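Long-range contacts in diaminopimelate decarboxylase (Aquifex aeolicus, PDB 2P3E), which probably catalyses the pyridoxal 5'-phosphate-dependent decarboxylation of meso-diaminopimelate to L-lysine, the final step of lysine biosynthesis by the diaminopimelate route: residues G77-G88 with I99-G110; M285-Q296 with R365-A376. All coordinates share one frame; numbering follows the deposited sequence.

Contact 1 (G77-G88 with I99-G110); sequences GELGAGADIVSG and IPPERIVYAGVG
Ile85 and Tyr106 mark the tightly packed end of this contact. The Ile85 CD1 methyl sits over one face of the Tyr106 ring in a CH-pi contact, 4.2 Å from the ring centroid, and also reaches Ile104 CG2 at 3.7 Å. The ring swings across Ile85 because its CG lies anti to the backbone N (chi1 -169°), which brings CE2 against the Val86 carbonyl carbon; Tyr106 OH donates to Gly110 O at 2.8 Å, in the carbonyl plane and on a lone pair, anchoring the hydroxyl. Strands 82-85 and 104-106 run parallel here, joined through helix 88-96 as one beta-alpha-beta unit of the TIM-barrel domain. Their backbone bonds alternate from Ala83 N to Arg103 O through to Ala107 N and Ile85 O. On the opposite sheet face, Asp84 and Val105 both touch Glu279, a probable cofactor-binding residue. The partly exposed end is polar, and two of its three arginine bonds are weak. There Arg103, bent at chi3, brings NH2 to Ala81 O at 2.7 Å, above the carbonyl plane; weak bonds from NE to the same oxygen and from NH2 to Gly77 O tie the guanidinium to the C-terminal end of helix 70-78 and the Schellman turn at Gly80.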
loop_
_atom_site.group_PDB
_atom_site.type_symbol
_atom_site.label_atom_id
_atom_site.label_comp_id
_atom_site.label_asym_id
_atom_site.label_seq_id
_atom_site.Cartn_x
_atom_site.Cartn_y
_atom_site.Cartn_z
ATOM N N GLY B 77 -13.891 -9.390 20.304
ATOM C CA GLY B 77 -13.368 -10.003 21.532
ATOM C C GLY B 77 -14.404 -10.079 22.650
ATOM O O GLY B 77 -14.444 -11.053 23.400
ATOM N N GLU B 78 -15.247 -9.056 22.745
ATOM C CA GLU B 78 -16.310 -9.006 23.774
ATOM C C GLU B 78 -17.422 -10.017 23.493
ATOM O O GLU B 78 -18.154 -10.425 24.412
ATOM C CB GLU B 78 -16.887 -7.591 23.897
ATOM C CG GLU B 78 -15.924 -6.554 24.503
ATOM C CD GLU B 78 -15.949 -6.540 26.041
ATOM O OE1 GLU B 78 -16.593 -7.440 26.633
ATOM O OE2 GLU B 78 -15.316 -5.639 26.657
ATOM N N LEU B 79 -17.536 -10.429 22.231
ATOM C CA LEU B 79 -18.477 -11.477 21.846
ATOM C C LEU B 79 -17.944 -12.900 22.010
ATOM O O LEU B 79 -18.676 -13.867 21.784
ATOM C CB LEU B 79 -18.989 -11.263 20.422
ATOM C CG LEU B 79 -19.695 -9.936 20.154
ATOM C CD1 LEU B 79 -19.967 -9.773 18.655
ATOM C CD2 LEU B 79 -20.984 -9.791 20.972
ATOM N N GLY B 80 -16.675 -13.014 22.385
ATOM C CA GLY B 80 -16.019 -14.304 22.589
ATOM C C GLY B 80 -15.181 -14.723 21.387
ATOM O O GLY B 80 -14.806 -15.883 21.273
ATOM N N ALA B 81 -14.886 -13.783 20.490
ATOM C CA ALA B 81 -14.040 -14.096 19.328
ATOM C C ALA B 81 -12.640 -14.403 19.781
ATOM O O ALA B 81 -12.146 -13.813 20.736
ATOM C CB ALA B 81 -14.024 -12.944 18.328
ATOM N N GLY B 82 -12.005 -15.344 19.088
ATOM C CA GLY B 82 -10.571 -15.502 19.161
ATOM C C GLY B 82 -9.910 -14.606 18.123
ATOM O O GLY B 82 -10.570 -13.770 17.484
ATOM N N ALA B 83 -8.605 -14.763 17.980
ATOM C CA ALA B 83 -7.849 -14.020 16.978
ATOM C C ALA B 83 -6.897 -14.945 16.225
ATOM O O ALA B 83 -6.117 -15.699 16.824
ATOM C CB ALA B 83 -7.103 -12.823 17.600
ATOM N N ASP B 84 -7.019 -14.916 14.905
ATOM C CA ASP B 84 -6.066 -15.545 13.999
ATOM C C ASP B 84 -5.089 -14.445 13.599
ATOM O O ASP B 84 -5.468 -13.480 12.928
ATOM C CB ASP B 84 -6.828 -16.139 12.798
ATOM C CG ASP B 84 -5.945 -16.373 11.554
ATOM O OD1 ASP B 84 -4.785 -16.771 11.668
ATOM O OD2 ASP B 84 -6.440 -16.134 10.430
ATOM N N ILE B 85 -3.845 -14.584 14.045
ATOM C CA ILE B 85 -2.833 -13.560 13.845
ATOM C C ILE B 85 -1.716 -14.039 12.937
ATOM O O ILE B 85 -1.492 -15.249 12.824
ATOM C CB ILE B 85 -2.243 -13.067 15.212
ATOM C CG1 ILE B 85 -1.468 -14.204 15.924
ATOM C CG2 ILE B 85 -3.383 -12.482 16.086
ATOM C CD1 ILE B 85 -0.549 -13.763 17.087
ATOM N N VAL B 86 -1.031 -13.091 12.279
ATOM C CA VAL B 86 0.105 -13.402 11.396
ATOM C C VAL B 86 1.355 -12.550 11.698
ATOM O O VAL B 86 2.306 -12.543 10.930
ATOM C CB VAL B 86 -0.284 -13.281 9.860
ATOM C CG1 VAL B 86 -1.447 -14.220 9.522
ATOM C CG2 VAL B 86 -0.667 -11.855 9.515
ATOM N N SER B 87 1.376 -11.860 12.836
ATOM C CA SER B 87 2.522 -11.007 13.173
ATOM C C SER B 87 2.473 -10.657 14.654
ATOM O O SER B 87 1.444 -10.837 15.315
ATOM C CB SER B 87 2.482 -9.698 12.356
ATOM O OG SER B 87 1.458 -8.842 12.850
ATOM N N GLY B 88 3.607 -10.166 15.153
ATOM C CA GLY B 88 3.715 -9.649 16.510
ATOM C C GLY B 88 2.823 -8.445 16.721
ATOM O O GLY B 88 2.303 -8.262 17.807
ATOM N N ILE B 99 -8.497 -9.982 23.907
ATOM C CA ILE B 99 -8.543 -11.385 23.475
ATOM C C ILE B 99 -7.452 -12.197 24.185
ATOM O O ILE B 99 -6.275 -11.902 24.032
ATOM C CB ILE B 99 -8.458 -11.505 21.925
ATOM C CG1 ILE B 99 -9.684 -10.804 21.300
ATOM C CG2 ILE B 99 -8.360 -12.985 21.490
ATOM C CD1 ILE B 99 -9.749 -10.784 19.793
ATOM N N PRO B 100 -7.852 -13.197 24.999
ATOM C CA PRO B 100 -6.881 -14.035 25.705
ATOM C C PRO B 100 -6.074 -14.955 24.763
ATOM O O PRO B 100 -6.629 -15.471 23.783
ATOM C CB PRO B 100 -7.757 -14.872 26.636
ATOM C CG PRO B 100 -9.088 -14.909 26.003
ATOM C CD PRO B 100 -9.242 -13.588 25.305
ATOM N N PRO B 101 -4.765 -15.135 25.044
ATOM C CA PRO B 101 -3.888 -16.013 24.247
ATOM C C PRO B 101 -4.412 -17.435 24.082
ATOM O O PRO B 101 -4.074 -18.091 23.112
ATOM C CB PRO B 101 -2.568 -16.014 25.036
ATOM C CG PRO B 101 -2.904 -15.447 26.366
ATOM C CD PRO B 101 -4.006 -14.481 26.124
ATOM N N GLU B 102 -5.229 -17.899 25.027
ATOM C CA GLU B 102 -5.919 -19.185 24.894
ATOM C C GLU B 102 -6.884 -19.242 23.694
ATOM O O GLU B 102 -7.319 -20.326 23.291
ATOM C CB GLU B 102 -6.636 -19.545 26.204
ATOM C CG GLU B 102 -5.685 -19.748 27.409
ATOM C CD GLU B 102 -5.286 -18.463 28.110
ATOM O OE1 GLU B 102 -5.739 -17.385 27.691
ATOM O OE2 GLU B 102 -4.511 -18.527 29.094
ATOM N N ARG B 103 -7.228 -18.083 23.124
ATOM C CA ARG B 103 -8.059 -18.042 21.911
ATOM C C ARG B 103 -7.280 -17.469 20.703
ATOM O O ARG B 103 -7.872 -17.067 19.712
ATOM C CB ARG B 103 -9.326 -17.234 22.155
ATOM C CG ARG B 103 -10.202 -17.726 23.343
ATOM C CD ARG B 103 -11.664 -17.272 23.221
ATOM N NE ARG B 103 -11.802 -15.829 22.962
ATOM C CZ ARG B 103 -12.292 -14.920 23.817
ATOM N NH1 ARG B 103 -12.719 -15.288 25.034
ATOM N NH2 ARG B 103 -12.375 -13.634 23.448
ATOM N N ILE B 104 -5.952 -17.455 20.788
ATOM C CA ILE B 104 -5.121 -16.893 19.716
ATOM C C ILE B 104 -4.338 -17.983 18.985
ATOM O O ILE B 104 -3.667 -18.816 19.628
ATOM C CB ILE B 104 -4.159 -15.805 20.269
ATOM C CG1 ILE B 104 -4.973 -14.659 20.886
ATOM C CG2 ILE B 104 -3.119 -15.345 19.191
ATOM C CD1 ILE B 104 -4.123 -13.520 21.460
ATOM N N VAL B 105 -4.444 -17.985 17.648
ATOM C CA VAL B 105 -3.662 -18.883 16.801
ATOM C C VAL B 105 -2.781 -18.056 15.841
ATOM O O VAL B 105 -3.193 -16.997 15.374
ATOM C CB VAL B 105 -4.555 -19.894 16.017
ATOM C CG1 VAL B 105 -5.321 -20.824 16.990
ATOM C CG2 VAL B 105 -5.545 -19.163 15.087
ATOM N N TYR B 106 -1.585 -18.551 15.550
ATOM C CA TYR B 106 -0.595 -17.742 14.852
ATOM C C TYR B 106 -0.190 -18.443 13.558
ATOM O O TYR B 106 0.467 -19.490 13.599
ATOM C CB TYR B 106 0.621 -17.505 15.767
ATOM C CG TYR B 106 1.687 -16.468 15.331
ATOM C CD1 TYR B 106 2.644 -16.021 16.247
ATOM C CD2 TYR B 106 1.726 -15.934 14.048
ATOM C CE1 TYR B 106 3.628 -15.087 15.888
ATOM C CE2 TYR B 106 2.713 -14.998 13.681
ATOM C CZ TYR B 106 3.655 -14.582 14.609
ATOM O OH TYR B 106 4.637 -13.647 14.262
ATOM N N ALA B 107 -0.582 -17.867 12.423
ATOM C CA ALA B 107 -0.261 -18.441 11.109
ATOM C C ALA B 107 0.784 -17.635 10.339
ATOM O O ALA B 107 1.322 -16.654 10.830
ATOM C CB ALA B 107 -1.503 -18.600 10.281
ATOM N N GLY B 108 1.067 -18.082 9.126
ATOM C CA GLY B 108 1.924 -17.336 8.203
ATOM C C GLY B 108 3.405 -17.591 8.390
ATOM O O GLY B 108 3.835 -18.277 9.331
ATOM N N VAL B 109 4.177 -17.039 7.462
ATOM C CA VAL B 109 5.628 -17.135 7.477
ATOM C C VAL B 109 6.216 -15.843 8.074
ATOM O O VAL B 109 7.448 -15.657 8.068
ATOM C CB VAL B 109 6.193 -17.390 6.045
ATOM C CG1 VAL B 109 5.684 -18.704 5.490
ATOM C CG2 VAL B 109 5.855 -16.236 5.097
ATOM N N GLY B 110 5.328 -14.977 8.602
ATOM C CA GLY B 110 5.710 -13.703 9.205
ATOM C C GLY B 110 6.058 -13.862 10.674
ATOM O O GLY B 110 5.299 -13.419 11.555
#

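Contact 2 (M285-Q296 with R365-A376); sequences MGNAGILITQVQ and RGEYLAVLSAGA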
loop_
_atom_site.group_PDB
_atom_site.type_symbol
_atom_site.label_atom_id
_atom_site.label_comp_id
_atom_site.label_asym_id
_atom_site.label_seq_id
_atom_site.Cartn_x
_atom_site.Cartn_y
_atom_site.Cartn_z
ATOM N N MET B 285 -15.980 -8.667 8.280
ATOM C CA MET B 285 -15.678 -7.242 8.140
ATOM C C MET B 285 -16.028 -6.597 6.795
ATOM O O MET B 285 -16.295 -5.394 6.735
ATOM C CB MET B 285 -14.185 -7.001 8.419
ATOM C CG MET B 285 -13.809 -7.031 9.899
ATOM S SD MET B 285 -14.835 -5.943 10.961
ATOM C CE MET B 285 -14.672 -4.386 10.131
ATOM N N GLY B 286 -15.998 -7.383 5.726
ATOM C CA GLY B 286 -16.007 -6.851 4.343
ATOM C C GLY B 286 -17.147 -5.897 4.064
ATOM O O GLY B 286 -16.922 -4.731 3.731
ATOM N N ASN B 287 -18.380 -6.383 4.222
ATOM C CA ASN B 287 -19.546 -5.521 3.961
ATOM C C ASN B 287 -19.997 -4.701 5.165
ATOM O O ASN B 287 -20.982 -3.960 5.095
ATOM C CB ASN B 287 -20.703 -6.326 3.367
ATOM C CG ASN B 287 -20.588 -6.454 1.867
ATOM O OD1 ASN B 287 -20.382 -5.459 1.169
ATOM N ND2 ASN B 287 -20.743 -7.670 1.354
ATOM N N ALA B 288 -19.250 -4.831 6.262
ATOM C CA ALA B 288 -19.473 -4.024 7.467
ATOM C C ALA B 288 -19.030 -2.577 7.267
ATOM O O ALA B 288 -19.517 -1.674 7.956
ATOM C CB ALA B 288 -18.698 -4.627 8.646
ATOM N N GLY B 289 -18.084 -2.371 6.347
ATOM C CA GLY B 289 -17.484 -1.063 6.151
ATOM C C GLY B 289 -17.754 -0.495 4.771
ATOM O O GLY B 289 -17.793 -1.232 3.772
ATOM N N ILE B 290 -17.943 0.821 4.721
ATOM C CA ILE B 290 -18.094 1.519 3.454
ATOM C C ILE B 290 -17.176 2.743 3.436
ATOM O O ILE B 290 -16.875 3.324 4.494
ATOM C CB ILE B 290 -19.568 1.901 3.133
ATOM C CG1 ILE B 290 -20.101 2.958 4.082
ATOM C CG2 ILE B 290 -20.501 0.677 3.157
ATOM C CD1 ILE B 290 -21.428 3.485 3.624
ATOM N N LEU B 291 -16.703 3.107 2.253
ATOM C CA LEU B 291 -15.806 4.237 2.116
ATOM C C LEU B 291 -16.562 5.395 1.467
ATOM O O LEU B 291 -17.099 5.251 0.359
ATOM C CB LEU B 291 -14.569 3.865 1.296
ATOM C CG LEU B 291 -13.550 4.973 0.948
ATOM C CD1 LEU B 291 -12.958 5.602 2.209
ATOM C CD2 LEU B 291 -12.436 4.385 0.057
ATOM N N ILE B 292 -16.598 6.533 2.161
ATOM C CA ILE B 292 -17.260 7.733 1.646
ATOM C C ILE B 292 -16.219 8.667 1.083
ATOM O O ILE B 292 -15.188 8.935 1.720
ATOM C CB ILE B 292 -18.075 8.510 2.731
ATOM C CG1 ILE B 292 -19.013 7.571 3.516
ATOM C CG2 ILE B 292 -18.853 9.702 2.094
ATOM C CD1 ILE B 292 -19.967 6.706 2.649
ATOM N N THR B 293 -16.493 9.160 -0.120
ATOM C CA THR B 293 -15.561 10.035 -0.802
ATOM C C THR B 293 -16.313 11.189 -1.462
ATOM O O THR B 293 -17.451 11.028 -1.859
ATOM C CB THR B 293 -14.681 9.238 -1.827
ATOM O OG1 THR B 293 -13.739 10.116 -2.442
ATOM C CG2 THR B 293 -15.526 8.549 -2.917
ATOM N N GLN B 294 -15.664 12.346 -1.564
ATOM C CA GLN B 294 -16.283 13.522 -2.181
ATOM C C GLN B 294 -15.720 13.781 -3.578
ATOM O O GLN B 294 -14.505 13.724 -3.810
ATOM C CB GLN B 294 -16.082 14.744 -1.279
ATOM C CG GLN B 294 -16.785 16.013 -1.767
ATOM C CD GLN B 294 -16.415 17.214 -0.940
ATOM O OE1 GLN B 294 -15.231 17.514 -0.740
ATOM N NE2 GLN B 294 -17.423 17.917 -0.456
ATOM N N VAL B 295 -16.626 14.060 -4.512
ATOM C CA VAL B 295 -16.278 14.425 -5.878
ATOM C C VAL B 295 -15.597 15.804 -5.896
ATOM O O VAL B 295 -16.126 16.779 -5.348
ATOM C CB VAL B 295 -17.532 14.428 -6.814
ATOM C CG1 VAL B 295 -17.132 14.880 -8.232
ATOM C CG2 VAL B 295 -18.212 13.044 -6.843
ATOM N N GLN B 296 -14.409 15.858 -6.499
ATOM C CA GLN B 296 -13.606 17.069 -6.591
ATOM C C GLN B 296 -13.749 17.694 -7.970
ATOM O O GLN B 296 -14.019 18.890 -8.071
ATOM C CB GLN B 296 -12.134 16.767 -6.294
ATOM C CG GLN B 296 -11.884 16.151 -4.925
ATOM C CD GLN B 296 -12.475 16.964 -3.787
ATOM O OE1 GLN B 296 -12.167 18.148 -3.625
ATOM N NE2 GLN B 296 -13.336 16.334 -2.991
ATOM N N ARG B 365 -19.444 18.098 -8.543
ATOM C CA ARG B 365 -18.439 18.508 -7.579
ATOM C C ARG B 365 -19.114 18.810 -6.232
ATOM O O ARG B 365 -20.132 19.503 -6.189
ATOM C CB ARG B 365 -17.676 19.740 -8.103
ATOM C CG ARG B 365 -16.737 20.379 -7.078
ATOM C CD ARG B 365 -15.655 21.272 -7.732
ATOM N NE ARG B 365 -14.454 21.394 -6.877
ATOM C CZ ARG B 365 -14.304 22.365 -5.988
ATOM N NH1 ARG B 365 -15.271 23.253 -5.861
ATOM N NH2 ARG B 365 -13.216 22.462 -5.239
ATOM N N GLY B 366 -18.568 18.250 -5.151
ATOM C CA GLY B 366 -19.086 18.481 -3.801
ATOM C C GLY B 366 -19.985 17.352 -3.296
ATOM O O GLY B 366 -20.168 17.184 -2.085
ATOM N N GLU B 367 -20.554 16.578 -4.221
ATOM C CA GLU B 367 -21.401 15.443 -3.839
ATOM C C GLU B 367 -20.550 14.296 -3.306
ATOM O O GLU B 367 -19.384 14.185 -3.660
ATOM C CB GLU B 367 -22.180 14.919 -5.035
ATOM C CG GLU B 367 -23.413 15.705 -5.376
ATOM C CD GLU B 367 -24.240 14.980 -6.410
ATOM O OE1 GLU B 367 -24.845 13.920 -6.098
ATOM O OE2 GLU B 367 -24.271 15.474 -7.540
ATOM N N TYR B 368 -21.159 13.434 -2.491
ATOM C CA TYR B 368 -20.461 12.273 -1.930
ATOM C C TYR B 368 -20.877 10.957 -2.589
ATOM O O TYR B 368 -22.047 10.793 -2.979
ATOM C CB TYR B 368 -20.712 12.178 -0.420
ATOM C CG TYR B 368 -20.389 13.443 0.330
ATOM C CD1 TYR B 368 -19.066 13.777 0.634
ATOM C CD2 TYR B 368 -21.414 14.320 0.734
ATOM C CE1 TYR B 368 -18.770 14.964 1.335
ATOM C CE2 TYR B 368 -21.127 15.507 1.425
ATOM C CZ TYR B 368 -19.814 15.814 1.720
ATOM O OH TYR B 368 -19.516 16.962 2.419
ATOM N N LEU B 369 -19.917 10.028 -2.700
ATOM C CA LEU B 369 -20.183 8.661 -3.164
ATOM C C LEU B 369 -19.866 7.662 -2.036
ATOM O O LEU B 369 -19.011 7.940 -1.186
ATOM C CB LEU B 369 -19.309 8.330 -4.387
ATOM C CG LEU B 369 -19.391 9.262 -5.617
ATOM C CD1 LEU B 369 -18.430 8.823 -6.732
ATOM C CD2 LEU B 369 -20.829 9.271 -6.111
ATOM N N ALA B 370 -20.577 6.534 -2.020
ATOM C CA ALA B 370 -20.308 5.421 -1.123
ATOM C C ALA B 370 -19.730 4.234 -1.886
ATOM O O ALA B 370 -20.351 3.725 -2.825
ATOM C CB ALA B 370 -21.579 5.005 -0.368
ATOM N N VAL B 371 -18.533 3.816 -1.481
ATOM C CA VAL B 371 -17.865 2.638 -2.032
ATOM C C VAL B 371 -18.147 1.476 -1.074
ATOM O O VAL B 371 -17.737 1.504 0.095
ATOM C CB VAL B 371 -16.317 2.850 -2.192
ATOM C CG1 VAL B 371 -15.649 1.627 -2.839
ATOM C CG2 VAL B 371 -16.017 4.135 -3.008
ATOM N N LEU B 372 -18.863 0.458 -1.560
ATOM C CA LEU B 372 -19.324 -0.610 -0.659
ATOM C C LEU B 372 -18.251 -1.676 -0.460
ATOM O O LEU B 372 -17.252 -1.685 -1.185
ATOM C CB LEU B 372 -20.623 -1.250 -1.179
ATOM C CG LEU B 372 -21.818 -0.320 -1.432
ATOM C CD1 LEU B 372 -23.041 -1.172 -1.787
ATOM C CD2 LEU B 372 -22.102 0.604 -0.237
ATOM N N SER B 373 -18.456 -2.546 0.540
ATOM C CA SER B 373 -17.641 -3.758 0.709
ATOM C C SER B 373 -16.180 -3.413 1.004
ATOM O O SER B 373 -15.257 -4.106 0.579
ATOM C CB SER B 373 -17.729 -4.648 -0.553
ATOM O OG SER B 373 -19.051 -4.687 -1.082
ATOM N N ALA B 374 -15.991 -2.353 1.788
ATOM C CA ALA B 374 -14.658 -1.805 2.017
ATOM C C ALA B 374 -14.109 -2.038 3.427
ATOM O O ALA B 374 -13.070 -1.473 3.786
ATOM C CB ALA B 374 -14.629 -0.325 1.649
ATOM N N GLY B 375 -14.773 -2.905 4.191
ATOM C CA GLY B 375 -14.450 -3.120 5.611
ATOM C C GLY B 375 -13.296 -4.080 5.866
ATOM O O GLY B 375 -12.717 -4.110 6.964
ATOM N N ALA B 376 -12.954 -4.853 4.835
ATOM C CA ALA B 376 -11.903 -5.872 4.908
ATOM C C ALA B 376 -10.872 -5.612 3.828
ATOM O O ALA B 376 -11.235 -5.378 2.660
ATOM C CB ALA B 376 -12.495 -7.280 4.763
HETATM O O HOH W 1 -20.809 -2.732 2.170
HETATM O O HOH W 2 -11.356 20.464 -5.262
#
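Met285 packs its CB against the Ala376 methyl, and the next carbonyl, Gly286 O, accepts Gly375 N. A side chain on Gly375 would collide with Met285 O. Ser373 OG donates a hydrogen bond to Asn287 OD1 at 2.7 Å, and a water that donates to the same OD1 accepts from Ser373 N. Gly289 O then receives Ala374 N from above its carbonyl plane. Ile290 CG2 lies beside Leu372 CD2, the two side chains pointing the same way, at 3.8 Å. From Leu291 onward strand 289-301 pairs antiparallel with strand 368-371 in the mixed beta-sheet, distinct from the parallel sheet of the barrel. Leu291 and Val371 form a hydrogen-bonded pair, as do Thr293 and Leu369. Between them Ile292 sets CD1 on the Ala370 methyl at 3.8 Å. Gln294, extended with CG anti to the backbone N (chi1 -175°), crosses the Tyr368 side chain obliquely, its amide plane only 7° from that of the ring, with CB 3.7 Å from Tyr368 CD1 and NE2 donating to Gly366 O at 3.3 Å. Replacing Gln294 by an alanine removes the amide, which would probably leave Gly366 O without this donor and Gln296 NE2 without one acceptor. Val295 CG2 meets Leu369 CG at 4.1 Å. Gln296 O accepts a weak bond from Arg365 NE at 2.8 Å, at the guanidinium edge; a water links Gln296 OE1 to Arg365 NH2, which also salt-bridges Glu113 of the second subunit. Backbone bonds thus carry the pairing, and side-chain and water bonds add to it at both ends.

Overall arrangement
Both contacts are largely buried and pair neighbouring strands, but they hold different elements: contact 1 joins parallel strands of the barrel domain, contact 2 antiparallel strands of the mixed sheet. Their centres lie 28 Å apart on opposite sides of the chain's centre, with nearest atoms about 10 Å apart. In contact 1 only a helix and its loops separate the two strands in sequence, whereas contact 2 brings together segments 69 residues apart and buries more surface. An arginine closes the partly exposed end of each: in contact 1 it turns to backbone carbonyls, in contact 2 it reaches one weakly and salt-bridges the second subunit. Contact 1 also reaches that subunit, through Ser87 and Asn386 of the partner chain.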